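PDB 2VOZ: periplasmic iron-binding protein from Synechocystis sp., which binds ferric iron in the periplasm and probably delivers it to an ABC transporter for import into the cell. Local coordinates for residues Ser165-Val168 with Tyr169-Ser172. Residues are numbered along the deposited sequence; the frame is centred on the assembly and turned at random.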
loop_
_atom_site.group_PDB
_atom_site.type_symbol
_atom_site.label_atom_id
_atom_site.label_comp_id
_atom_site.label_asym_id
_atom_site.label_seq_id
_atom_site.Cartn_x
_atom_site.Cartn_y
_atom_site.Cartn_z
ATOM N N SER B 165 -4.668 -29.155 12.050
ATOM C CA SER B 165 -3.570 -29.499 12.941
ATOM C C SER B 165 -2.181 -29.073 12.445
ATOM O O SER B 165 -1.242 -29.036 13.246
ATOM C CB SER B 165 -3.549 -31.013 13.205
ATOM O OG SER B 165 -3.576 -31.662 11.961
ATOM N N SER B 166 -2.053 -28.812 11.140
ATOM C CA SER B 166 -0.787 -28.307 10.558
ATOM C C SER B 166 -0.399 -26.936 11.086
ATOM O O SER B 166 0.762 -26.506 10.962
ATOM C CB SER B 166 -0.923 -28.203 9.025
ATOM O OG SER B 166 -2.168 -27.610 8.642
ATOM N N ASN B 167 -1.353 -26.209 11.641
ATOM C CA ASN B 167 -1.101 -24.823 11.998
ATOM C C ASN B 167 -0.310 -24.740 13.299
ATOM O O ASN B 167 -0.602 -25.449 14.252
ATOM C CB ASN B 167 -2.403 -24.078 12.181
ATOM C CG ASN B 167 -2.176 -22.686 12.716
ATOM O OD1 ASN B 167 -2.318 -22.466 13.903
ATOM N ND2 ASN B 167 -1.814 -21.755 11.844
ATOM N N VAL B 168 0.707 -23.895 13.277
ATOM C CA VAL B 168 1.631 -23.827 14.420
ATOM C C VAL B 168 0.977 -23.377 15.706
ATOM O O VAL B 168 1.418 -23.791 16.807
ATOM C CB VAL B 168 2.855 -22.989 14.096
ATOM C CG1 VAL B 168 2.476 -21.480 14.074
ATOM C CG2 VAL B 168 4.026 -23.321 15.082
ATOM N N TYR B 169 -0.054 -22.525 15.632
ATOM C CA TYR B 169 -0.736 -22.149 16.879
ATOM C C TYR B 169 -1.345 -23.364 17.598
ATOM O O TYR B 169 -1.317 -23.447 18.829
ATOM C CB TYR B 169 -1.884 -21.156 16.647
ATOM C CG TYR B 169 -1.555 -20.001 15.729
ATOM C CD1 TYR B 169 -0.279 -19.465 15.664
ATOM C CD2 TYR B 169 -2.568 -19.446 14.936
ATOM C CE1 TYR B 169 -0.016 -18.387 14.800
ATOM C CE2 TYR B 169 -2.311 -18.380 14.101
ATOM C CZ TYR B 169 -1.054 -17.880 14.034
ATOM O OH TYR B 169 -0.832 -16.821 13.172
ATOM N N ASN B 170 -1.919 -24.274 16.831
ATOM C CA ASN B 170 -2.463 -25.524 17.382
ATOM C C ASN B 170 -1.362 -26.425 17.879
ATOM O O ASN B 170 -1.471 -26.984 18.972
ATOM C CB ASN B 170 -3.275 -26.262 16.322
ATOM C CG ASN B 170 -4.614 -25.636 16.066
ATOM O OD1 ASN B 170 -5.169 -24.892 16.906
ATOM N ND2 ASN B 170 -5.144 -25.909 14.876
ATOM N N LEU B 171 -0.310 -26.592 17.071
ATOM C CA LEU B 171 0.843 -27.392 17.488
ATOM C C LEU B 171 1.339 -26.896 18.852
ATOM O O LEU B 171 1.594 -27.686 19.752
ATOM C CB LEU B 171 1.979 -27.273 16.463
ATOM C CG LEU B 171 1.807 -28.139 15.195
ATOM C CD1 LEU B 171 2.807 -27.760 14.100
ATOM C CD2 LEU B 171 1.911 -29.611 15.530
ATOM N N SER B 172 1.429 -25.576 19.001
ATOM C CA SER B 172 1.924 -25.029 20.256
ATOM C C SER B 172 0.968 -25.197 21.448
ATOM O O SER B 172 1.419 -25.468 22.593
ATOM C CB SER B 172 2.358 -23.561 20.058
ATOM O OG SER B 172 3.542 -23.543 19.240
#
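N167 is the N-cap of helix 168-181, and its side chain reaches over to the backbone of Y169 and N170, at the end of the helix that delivers Y169 to the iron site. With CG anti to the backbone N (chi1 173°), OD1 swings over the first turn and accepts two weak bonds, from Y169 N at 2.8 Å and from N170 N at 3.5 Å. Behind this cap the regular helical ladder starts: L171 N gives a nearly straight bond to N167 O (3.1 Å, 171°), and S172 N bonds V168 O at 2.8 Å. The side-chain amide of N167 also meets the Y169 ring. N167 ND2 sits over one face, 3.9 Å from CD2 and offset toward the rim, with the amide and ring planes 76° apart. V168 CG1 comes obliquely to the ring, 3.8 Å from CD1. The Y169 hydroxyl reaches on past the cap to a hydrogen bond with the OH of Y226, another of the residues that bind iron, in this iron-free structure. Replacing Y169 with a phenylalanine would probably leave Y226 without that hydroxyl partner and deprive the iron site of one of its ligand oxygens. Further round the turn, L171 CG packs 3.7 Å from S165 O, and its side chain continues onto A337 and M340 of helix 333-342. R129 and R131 of strand 124-136 touch Y169, R131 also bonding N170 OD1, so the capped turn lies between that strand and helix 333-342.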